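Local coordinates for MgGH51 (Meripilus giganteus, PDB 6ZPV), which probably hydrolyses terminal alpha-L-arabinofuranosyl residues from plant polysaccharides, as a fungal GH51 alpha-L-arabinofuranosidase, at residues A[233-238]-A[290-296]; A[451-455]-A[585-591]; A[518-524]-A[538-543]. One frame throughout, in Å; residues are numbered along the deposited sequence.

Contact 1 (A[233-238]-A[290-296]); sequences LEGQTT and WAGYSLG. With SO4 (sulfate ion), chain Q.
Trp290 lays the edge of its indole along the backbone of 233-238: CD1 lies 3.4 Å from Leu233 O, and NE1 donates a 2.9 Å hydrogen bond to Glu234 O. Its t rotamer (chi2 84°) brings the ring there, while CH2 meets Thr238 CG2 at 4.0 Å and Arg241 makes a cation-pi contact with it from outside. Neither segment is regular secondary structure. Leu233 and Glu234 have helix-like angles, Gly235 turns the chain at phi/psi 76/167, and Thr237 is extended before a 3-10 turn at Thr238. Within 290-296, Gly292 (91/13) reverses the chain into extended Tyr293 and Ser294. Glu234 and Ser294 CA atoms lie 4.9 Å apart, those of Gln236 and Leu295 4.7 Å. Two backbone bonds fix this register: Leu295 N to Gly235 O (2.9 Å) and Gly296 N to Gln236 O (3.0 Å). Ser294, rotamer p, turns OG to two waters, each 2.7 Å away; one donates to Thr238 OG1 (2.8 Å), the other has several competing acceptors within reach, Gln236 O at 3.2 Å. A sulfate, probably from the crystallisation liquor, accepts from Thr238 N at O4 (3.0 Å) and from Thr238 OG1 at O2 (2.7 Å). Glu234 OE2 bonds Asn350, in the loop after strand 345-348, where clan GH-A relatives carry the acid/base. Neighbouring loops joined beyond parallel strands 224-227 and 284-289 are typical of the catalytic face of a (beta/alpha)8 barrel.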
loop_
_atom_site.group_PDB
_atom_site.type_symbol
_atom_site.label_atom_id
_atom_site.label_comp_id
_atom_site.label_asym_id
_atom_site.label_seq_id
_atom_site.Cartn_x
_atom_site.Cartn_y
_atom_site.Cartn_z
ATOM N N LEU A 233 8.163 5.415 7.109
ATOM C CA LEU A 233 8.994 4.689 8.085
ATOM C C LEU A 233 9.717 5.633 9.022
ATOM O O LEU A 233 9.992 5.297 10.192
ATOM C CB LEU A 233 10.060 3.898 7.287
ATOM C CG LEU A 233 11.153 3.166 8.088
ATOM C CD1 LEU A 233 10.600 1.928 8.793
ATOM C CD2 LEU A 233 12.289 2.787 7.153
ATOM N N GLU A 234 10.192 6.765 8.481
ATOM C CA GLU A 234 11.276 7.536 9.066
ATOM C C GLU A 234 10.875 8.390 10.257
ATOM O O GLU A 234 11.719 8.620 11.160
ATOM C CB GLU A 234 11.977 8.365 8.001
ATOM C CG GLU A 234 12.777 7.501 7.020
ATOM C CD GLU A 234 13.303 8.297 5.863
ATOM O OE1 GLU A 234 14.514 8.787 5.999
ATOM O OE2 GLU A 234 12.613 8.461 4.839
ATOM N N GLY A 235 9.645 8.918 10.247
ATOM C CA GLY A 235 9.299 9.969 11.215
ATOM C C GLY A 235 9.878 11.299 10.861
ATOM O O GLY A 235 10.786 11.399 10.032
ATOM N N GLN A 236 9.380 12.326 11.531
ATOM C CA GLN A 236 9.956 13.678 11.456
ATOM C C GLN A 236 11.136 13.838 12.443
ATOM O O GLN A 236 11.992 14.696 12.225
ATOM C CB GLN A 236 8.853 14.695 11.705
ATOM C CG GLN A 236 9.286 16.107 11.549
ATOM C CD GLN A 236 9.754 16.471 10.145
ATOM O OE1 GLN A 236 9.274 15.925 9.115
ATOM N NE2 GLN A 236 10.734 17.362 10.087
ATOM N N THR A 237 11.075 13.078 13.514
ATOM C CA THR A 237 12.042 13.064 14.625
ATOM C C THR A 237 12.214 11.627 15.057
ATOM O O THR A 237 11.408 10.751 14.705
ATOM C CB THR A 237 11.485 13.888 15.807
ATOM O OG1 THR A 237 10.275 13.258 16.224
ATOM C CG2 THR A 237 11.328 15.361 15.456
ATOM N N THR A 238 13.223 11.358 15.877
ATOM C CA THR A 238 13.414 9.998 16.423
ATOM C C THR A 238 12.113 9.552 17.073
ATOM O O THR A 238 11.668 8.383 16.899
ATOM C CB THR A 238 14.592 9.979 17.385
ATOM O OG1 THR A 238 15.772 10.386 16.667
ATOM C CG2 THR A 238 14.788 8.623 18.000
ATOM N N TRP A 290 13.922 0.865 10.574
ATOM C CA TRP A 290 14.402 2.216 10.870
ATOM C C TRP A 290 15.888 2.160 11.188
ATOM O O TRP A 290 16.355 1.225 11.878
ATOM C CB TRP A 290 13.573 2.772 12.040
ATOM C CG TRP A 290 13.789 4.256 12.211
ATOM C CD1 TRP A 290 13.131 5.233 11.510
ATOM C CD2 TRP A 290 14.660 4.943 13.109
ATOM N NE1 TRP A 290 13.555 6.472 11.878
ATOM C CE2 TRP A 290 14.496 6.323 12.875
ATOM C CE3 TRP A 290 15.502 4.541 14.160
ATOM C CZ2 TRP A 290 15.149 7.310 13.625
ATOM C CZ3 TRP A 290 16.159 5.484 14.916
ATOM C CH2 TRP A 290 15.974 6.873 14.659
ATOM N N ALA A 291 16.642 3.152 10.704
ATOM C CA ALA A 291 18.120 3.037 10.679
ATOM C C ALA A 291 18.819 4.241 11.292
ATOM O O ALA A 291 19.987 4.462 10.985
ATOM C CB ALA A 291 18.600 2.754 9.277
ATOM N N GLY A 292 18.182 4.954 12.188
ATOM C CA GLY A 292 18.864 6.046 12.914
ATOM C C GLY A 292 18.780 7.408 12.284
ATOM O O GLY A 292 19.511 8.314 12.692
ATOM N N TYR A 293 17.908 7.609 11.304
ATOM C CA TYR A 293 17.664 8.904 10.633
ATOM C C TYR A 293 16.191 9.199 10.548
ATOM O O TYR A 293 15.389 8.285 10.269
ATOM C CB TYR A 293 18.327 8.922 9.232
ATOM C CG TYR A 293 18.149 10.223 8.513
ATOM C CD1 TYR A 293 18.862 11.341 8.887
ATOM C CD2 TYR A 293 17.287 10.353 7.447
ATOM C CE1 TYR A 293 18.681 12.548 8.238
ATOM C CE2 TYR A 293 17.125 11.541 6.771
ATOM C CZ TYR A 293 17.801 12.669 7.174
ATOM O OH TYR A 293 17.705 13.861 6.531
ATOM N N SER A 294 15.835 10.459 10.740
ATOM C CA SER A 294 14.465 10.931 10.522
ATOM C C SER A 294 14.461 12.190 9.677
ATOM O O SER A 294 15.515 12.796 9.453
ATOM C CB SER A 294 13.744 11.105 11.881
ATOM O OG SER A 294 14.414 12.015 12.713
ATOM N N LEU A 295 13.264 12.549 9.178
ATOM C CA LEU A 295 13.201 13.452 8.023
ATOM C C LEU A 295 13.488 14.916 8.385
ATOM O O LEU A 295 13.775 15.673 7.455
ATOM C CB LEU A 295 11.835 13.300 7.340
ATOM C CG LEU A 295 11.670 11.965 6.626
ATOM C CD1 LEU A 295 10.201 11.676 6.369
ATOM C CD2 LEU A 295 12.434 11.961 5.308
ATOM N N GLY A 296 13.506 15.262 9.671
ATOM C CA GLY A 296 13.995 16.599 10.066
ATOM C C GLY A 296 15.496 16.719 10.024
ATOM O O GLY A 296 16.006 17.811 10.326
HETATM S S SO4 Q . 15.861 13.810 17.705
HETATM O O1 SO4 Q . 15.028 14.086 18.868
HETATM O O2 SO4 Q . 16.689 12.532 18.030
HETATM O O3 SO4 Q . 16.801 14.909 17.490
HETATM O O4 SO4 Q . 14.932 13.675 16.623
HETATM O O HOH W 1 15.194 14.594 12.213
HETATM O O HOH W 2 11.889 18.205 7.591
HETATM O O HOH W 3 16.346 10.577 13.954
#

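Contact 2 (A[451-455]-A[585-591]); sequences FPTVQ and ETASNTP. With NAG (2-acetamido-2-deoxy-beta-D-glucopyranose), chain C.
Gln455 N donates to Glu585 O at 2.8 Å, Ser588 OG to Pro452 O at 2.7 Å, and Val454 N to Ala587 O at 3.0 Å. Together these bonds illustrate a helix N-terminus whose first amides are met by another part of the chain: Thr453 is the N-cap of helix 454-469, a helix of the barrel; its OG1 caps a backbone N beyond the segment and Ser456 OG accepts from Thr453 N, a capping box. The partner, 585-591, lies in the loop between strands 575-582 and 600-605 of the C-terminal sheet. It runs nearly antiparallel (163° between end-to-end directions), with CA atoms 4.6 Å apart at Thr453 and Ser588 and 4.9 Å at Gln455 and Glu585. Thr453 CA also approaches Ala587 O to 3.1 Å as a CA-H...O contact. Water 4 donates to Pro452 O (2.7 Å) and accepts from Asn589 N (3.0 Å). Farther out, Val454 (t) sets CG2 4.1 Å from Ala587 CB. Phe451 (chi1 m, chi2 -79°) receives Asn589 O over one ring face, 3.8 Å from CG, and its CZ packs 3.6 Å from Pro591 CD. Pro591, with Glu592, borders a bound NAG, Pro591 O lying 3.3 Å from NAG C8.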
loop_
_atom_site.group_PDB
_atom_site.type_symbol
_atom_site.label_atom_id
_atom_site.label_comp_id
_atom_site.label_asym_id
_atom_site.label_seq_id
_atom_site.Cartn_x
_atom_site.Cartn_y
_atom_site.Cartn_z
ATOM N N PHE A 451 -3.349 11.626 -12.690
ATOM C CA PHE A 451 -3.496 10.172 -12.773
ATOM C C PHE A 451 -2.519 9.702 -13.842
ATOM O O PHE A 451 -2.175 10.458 -14.750
ATOM C CB PHE A 451 -4.936 9.796 -13.187
ATOM C CG PHE A 451 -5.986 10.143 -12.170
ATOM C CD1 PHE A 451 -6.174 9.332 -11.062
ATOM C CD2 PHE A 451 -6.761 11.281 -12.303
ATOM C CE1 PHE A 451 -7.087 9.652 -10.071
ATOM C CE2 PHE A 451 -7.692 11.627 -11.332
ATOM C CZ PHE A 451 -7.877 10.765 -10.240
ATOM N N PRO A 452 -2.095 8.438 -13.783
ATOM C CA PRO A 452 -1.280 7.903 -14.865
ATOM C C PRO A 452 -2.020 8.088 -16.203
ATOM O O PRO A 452 -3.259 8.058 -16.256
ATOM C CB PRO A 452 -1.128 6.424 -14.502
ATOM C CG PRO A 452 -1.284 6.396 -12.980
ATOM C CD PRO A 452 -2.371 7.448 -12.729
ATOM N N THR A 453 -1.265 8.229 -17.268
ATOM C CA THR A 453 -1.786 8.382 -18.626
ATOM C C THR A 453 -1.287 7.221 -19.491
ATOM O O THR A 453 -0.451 6.397 -19.105
ATOM C CB THR A 453 -1.362 9.738 -19.226
ATOM O OG1 THR A 453 0.071 9.716 -19.278
ATOM C CG2 THR A 453 -1.877 10.924 -18.415
ATOM N N VAL A 454 -1.809 7.153 -20.704
ATOM C CA VAL A 454 -1.273 6.167 -21.674
ATOM C C VAL A 454 0.207 6.477 -21.897
ATOM O O VAL A 454 1.060 5.579 -21.944
ATOM C CB VAL A 454 -2.085 6.102 -22.945
ATOM C CG1 VAL A 454 -1.532 5.051 -23.887
ATOM C CG2 VAL A 454 -3.553 5.794 -22.668
ATOM N N GLN A 455 0.529 7.757 -22.069
ATOM C CA GLN A 455 1.920 8.189 -22.257
ATOM C C GLN A 455 2.804 7.689 -21.106
ATOM O O GLN A 455 3.954 7.180 -21.331
ATOM C CB GLN A 455 1.974 9.746 -22.336
ATOM C CG GLN A 455 3.336 10.342 -22.750
ATOM C CD GLN A 455 3.437 11.849 -22.687
ATOM O OE1 GLN A 455 2.422 12.516 -22.432
ATOM N NE2 GLN A 455 4.615 12.376 -22.945
ATOM N N GLU A 585 -2.727 9.622 -26.172
ATOM C CA GLU A 585 -1.498 9.882 -25.383
ATOM C C GLU A 585 -1.825 10.306 -23.939
ATOM O O GLU A 585 -1.241 9.769 -23.003
ATOM C CB GLU A 585 -0.699 10.967 -26.098
ATOM C CG GLU A 585 0.629 11.243 -25.423
ATOM C CD GLU A 585 1.503 12.234 -26.116
ATOM O OE1 GLU A 585 1.125 12.732 -27.222
ATOM O OE2 GLU A 585 2.672 12.392 -25.654
ATOM N N THR A 586 -2.719 11.282 -23.781
ATOM C CA THR A 586 -2.964 11.859 -22.452
ATOM C C THR A 586 -4.201 11.248 -21.780
ATOM O O THR A 586 -4.581 11.741 -20.695
ATOM C CB THR A 586 -3.111 13.370 -22.525
ATOM O OG1 THR A 586 -4.273 13.731 -23.276
ATOM C CG2 THR A 586 -1.887 14.043 -23.090
ATOM N N ALA A 587 -4.780 10.180 -22.316
ATOM C CA ALA A 587 -5.938 9.573 -21.684
ATOM C C ALA A 587 -5.561 8.927 -20.349
ATOM O O ALA A 587 -4.484 8.326 -20.224
ATOM C CB ALA A 587 -6.605 8.544 -22.585
ATOM N N SER A 588 -6.475 8.949 -19.428
ATOM C CA SER A 588 -6.368 8.434 -18.048
ATOM C C SER A 588 -7.686 7.779 -17.641
ATOM O O SER A 588 -8.760 8.157 -18.137
ATOM C CB SER A 588 -6.131 9.565 -17.007
ATOM O OG SER A 588 -4.850 10.152 -16.993
ATOM N N ASN A 589 -7.618 6.869 -16.685
ATOM C CA ASN A 589 -8.799 6.411 -15.938
ATOM C C ASN A 589 -8.992 7.333 -14.744
ATOM O O ASN A 589 -8.080 7.606 -13.989
ATOM C CB ASN A 589 -8.635 4.945 -15.533
ATOM C CG ASN A 589 -8.615 4.083 -16.794
ATOM O OD1 ASN A 589 -9.368 4.382 -17.738
ATOM N ND2 ASN A 589 -7.787 3.032 -16.786
ATOM N N THR A 590 -10.216 7.849 -14.603
ATOM C CA THR A 590 -10.535 8.840 -13.552
ATOM C C THR A 590 -11.795 8.439 -12.850
ATOM O O THR A 590 -12.506 7.531 -13.255
ATOM C CB THR A 590 -10.782 10.215 -14.199
ATOM O OG1 THR A 590 -11.978 10.107 -14.972
ATOM C CG2 THR A 590 -9.642 10.667 -15.061
ATOM N N PRO A 591 -12.138 9.104 -11.717
ATOM C CA PRO A 591 -13.375 8.732 -11.030
ATOM C C PRO A 591 -14.607 8.892 -11.938
ATOM O O PRO A 591 -15.507 8.033 -11.856
ATOM C CB PRO A 591 -13.418 9.741 -9.851
ATOM C CG PRO A 591 -11.958 9.927 -9.549
ATOM C CD PRO A 591 -11.288 9.998 -10.894
HETATM C C1 NAG C . -17.081 14.237 -7.719
HETATM C C2 NAG C . -17.975 13.676 -8.823
HETATM C C3 NAG C . -18.211 14.676 -10.000
HETATM C C4 NAG C . -18.720 16.008 -9.457
HETATM C C5 NAG C . -17.759 16.429 -8.311
HETATM C C6 NAG C . -18.089 17.744 -7.646
HETATM C C7 NAG C . -17.868 11.284 -9.116
HETATM C C8 NAG C . -17.159 10.165 -9.879
HETATM N N2 NAG C . -17.441 12.515 -9.343
HETATM O O3 NAG C . -19.098 14.175 -11.013
HETATM O O4 NAG C . -18.839 16.985 -10.557
HETATM O O5 NAG C . -17.610 15.408 -7.236
HETATM O O6 NAG C . -19.221 17.516 -6.777
HETATM O O7 NAG C . -18.844 11.082 -8.382
HETATM O O HOH W 4 -4.964 6.037 -15.590
#

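Contact 3 (A[518-524]-A[538-543]); sequences NKGDQYL and SITRAS
Asn518 leads out of helix 507-517, and Lys519 turns its side chain away, its NZ bonding Pro14 O. Gly520 comes so close to the partner that a side chain would collide with Arg541 C; its N donates to Thr540 OG1 at 2.9 Å, Thr540 being in rotamer p. Asp521 (p) holds Ser543 with both oxygens, OD1 accepting from Ser543 N (2.8 Å) and OD2 from Ser543 OG (2.7 Å). Asp521 and Gln522 both face Arg541, forming a classic beta bulge that opens the antiparallel hairpin of strands 522-523 and 535-541 in the C-terminal sheet. Gln522 and Arg541 are a hydrogen-bonded pair: Gln522 N to Arg541 O is 2.9 Å, Arg541 N to Gln522 O 2.8 Å, and Arg541 NH1 reaches Gln522 OE1 at 3.0 Å, while NH2 bonds Thr626 O. Tyr523 (t) forms a non-hydrogen-bonded pair with Thr540, CA atoms 4.6 Å apart; its ring meets His11 of the next strand. Leu524 N donates to Ile539 O at 3.0 Å, and Leu524 CD1 packs 4.0 Å from Ile539 CG2.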
loop_
_atom_site.group_PDB
_atom_site.type_symbol
_atom_site.label_atom_id
_atom_site.label_comp_id
_atom_site.label_asym_id
_atom_site.label_seq_id
_atom_site.Cartn_x
_atom_site.Cartn_y
_atom_site.Cartn_z
ATOM N N ASN A 518 2.566 -12.119 -17.143
ATOM C CA ASN A 518 3.035 -12.700 -18.404
ATOM C C ASN A 518 4.587 -12.701 -18.387
ATOM O O ASN A 518 5.225 -12.015 -19.182
ATOM C CB ASN A 518 2.449 -11.925 -19.596
ATOM C CG ASN A 518 0.954 -11.853 -19.538
ATOM O OD1 ASN A 518 0.242 -12.799 -19.862
ATOM N ND2 ASN A 518 0.451 -10.724 -19.129
ATOM N N LYS A 519 5.143 -13.433 -17.472
ATOM C CA LYS A 519 6.581 -13.403 -17.148
ATOM C C LYS A 519 7.080 -14.848 -16.939
ATOM O O LYS A 519 6.596 -15.563 -16.042
ATOM C CB LYS A 519 6.873 -12.613 -15.872
ATOM C CG LYS A 519 8.375 -12.452 -15.594
ATOM C CD LYS A 519 8.685 -12.319 -14.124
ATOM C CE LYS A 519 8.619 -13.605 -13.441
ATOM N NZ LYS A 519 8.802 -13.453 -12.034
ATOM N N GLY A 520 7.940 -15.266 -17.794
ATOM C CA GLY A 520 8.551 -16.557 -17.651
ATOM C C GLY A 520 9.720 -16.554 -16.650
ATOM O O GLY A 520 10.114 -15.504 -16.122
ATOM N N ASP A 521 10.293 -17.710 -16.454
ATOM C CA ASP A 521 11.483 -17.923 -15.630
ATOM C C ASP A 521 12.760 -17.971 -16.445
ATOM O O ASP A 521 13.841 -17.985 -15.852
ATOM C CB ASP A 521 11.310 -19.145 -14.703
ATOM C CG ASP A 521 11.092 -20.447 -15.425
ATOM O OD1 ASP A 521 11.062 -20.444 -16.666
ATOM O OD2 ASP A 521 11.035 -21.494 -14.745
ATOM N N GLN A 522 12.659 -17.931 -17.776
ATOM C CA GLN A 522 13.839 -17.887 -18.651
ATOM C C GLN A 522 13.812 -16.572 -19.443
ATOM O O GLN A 522 12.756 -16.219 -20.027
ATOM C CB GLN A 522 13.826 -19.045 -19.660
ATOM C CG GLN A 522 13.657 -20.437 -19.048
ATOM C CD GLN A 522 13.654 -21.502 -20.104
ATOM O OE1 GLN A 522 13.104 -21.327 -21.209
ATOM N NE2 GLN A 522 14.305 -22.653 -19.814
ATOM N N TYR A 523 14.944 -15.870 -19.537
ATOM C CA TYR A 523 15.076 -14.696 -20.411
ATOM C C TYR A 523 15.630 -15.148 -21.757
ATOM O O TYR A 523 16.704 -15.745 -21.786
ATOM C CB TYR A 523 15.959 -13.593 -19.814
ATOM C CG TYR A 523 16.037 -12.397 -20.727
ATOM C CD1 TYR A 523 14.962 -11.525 -20.852
ATOM C CD2 TYR A 523 17.150 -12.199 -21.525
ATOM C CE1 TYR A 523 14.977 -10.495 -21.772
ATOM C CE2 TYR A 523 17.181 -11.160 -22.416
ATOM C CZ TYR A 523 16.083 -10.325 -22.577
ATOM O OH TYR A 523 16.079 -9.306 -23.506
ATOM N N LEU A 524 14.915 -14.826 -22.823
ATOM C CA LEU A 524 15.341 -15.183 -24.200
ATOM C C LEU A 524 15.911 -13.930 -24.871
ATOM O O LEU A 524 15.179 -12.994 -25.185
ATOM C CB LEU A 524 14.155 -15.716 -25.012
ATOM C CG LEU A 524 13.571 -17.014 -24.559
ATOM C CD1 LEU A 524 12.405 -17.387 -25.421
ATOM C CD2 LEU A 524 14.595 -18.175 -24.634
ATOM N N SER A 538 10.812 -7.182 -24.682
ATOM C CA SER A 538 11.512 -8.175 -23.840
ATOM C C SER A 538 10.749 -9.491 -23.941
ATOM O O SER A 538 9.504 -9.487 -23.891
ATOM C CB SER A 538 11.607 -7.691 -22.398
ATOM O OG SER A 538 12.216 -8.673 -21.571
ATOM N N ILE A 539 11.483 -10.598 -24.068
ATOM C CA ILE A 539 10.898 -11.925 -24.314
ATOM C C ILE A 539 11.368 -12.842 -23.193
ATOM O O ILE A 539 12.577 -12.994 -22.945
ATOM C CB ILE A 539 11.257 -12.465 -25.697
ATOM C CG1 ILE A 539 10.863 -11.440 -26.771
ATOM C CG2 ILE A 539 10.604 -13.792 -25.895
ATOM C CD1 ILE A 539 11.253 -11.761 -28.176
ATOM N N THR A 540 10.409 -13.511 -22.567
ATOM C CA THR A 540 10.671 -14.530 -21.548
ATOM C C THR A 540 9.887 -15.787 -21.832
ATOM O O THR A 540 8.967 -15.753 -22.674
ATOM C CB THR A 540 10.382 -14.015 -20.110
ATOM O OG1 THR A 540 8.986 -13.714 -20.008
ATOM C CG2 THR A 540 11.240 -12.814 -19.766
ATOM N N ARG A 541 10.239 -16.861 -21.164
ATOM C CA ARG A 541 9.639 -18.196 -21.404
ATOM C C ARG A 541 9.446 -18.923 -20.074
ATOM O O ARG A 541 10.370 -18.903 -19.261
ATOM C CB ARG A 541 10.523 -18.955 -22.406
ATOM C CG ARG A 541 10.020 -20.337 -22.804
ATOM C CD ARG A 541 10.866 -20.938 -23.935
ATOM N NE ARG A 541 10.454 -22.266 -24.357
ATOM C CZ ARG A 541 10.788 -23.412 -23.740
ATOM N NH1 ARG A 541 11.574 -23.409 -22.657
ATOM N NH2 ARG A 541 10.290 -24.572 -24.174
ATOM N N ALA A 542 8.318 -19.581 -19.927
ATOM C CA ALA A 542 8.072 -20.487 -18.809
ATOM C C ALA A 542 8.698 -21.847 -19.118
ATOM O O ALA A 542 8.285 -22.538 -20.072
ATOM C CB ALA A 542 6.604 -20.586 -18.592
ATOM N N SER A 543 9.729 -22.206 -18.359
ATOM C CA SER A 543 10.490 -23.416 -18.625
ATOM C C SER A 543 9.608 -24.685 -18.667
ATOM O O SER A 543 9.933 -25.592 -19.463
ATOM C CB SER A 543 11.589 -23.562 -17.617
ATOM O OG SER A 543 11.062 -23.751 -16.305
HETATM O O HOH W 5 14.253 -10.436 -25.354
#

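Contact 1 ties two barrel loops, contact 2 joins the barrel to the C-terminal sheet, and contact 3 lies within that sheet. Contact 1 belongs to the barrel's loop-bearing face, where the active site of GH51 enzymes is expected; its nearest atoms are about 22 Å from contact 2 and about 25 Å from contact 3. Contacts 2 and 3 are closer, about 16 Å between nearest atoms, and contact 3 falls in the sequence interval spanned by contact 2. Helix 454-469 relates them physically: it begins in contact 2, and farther along Thr465 and Glu468 meet Ser538 and Thr540 of contact 3. N-acetylglucosamines, not the arabinofuranosyl substrate, lie about 7 Å from the Thr238 side chain and about 4 Å from that of Pro591.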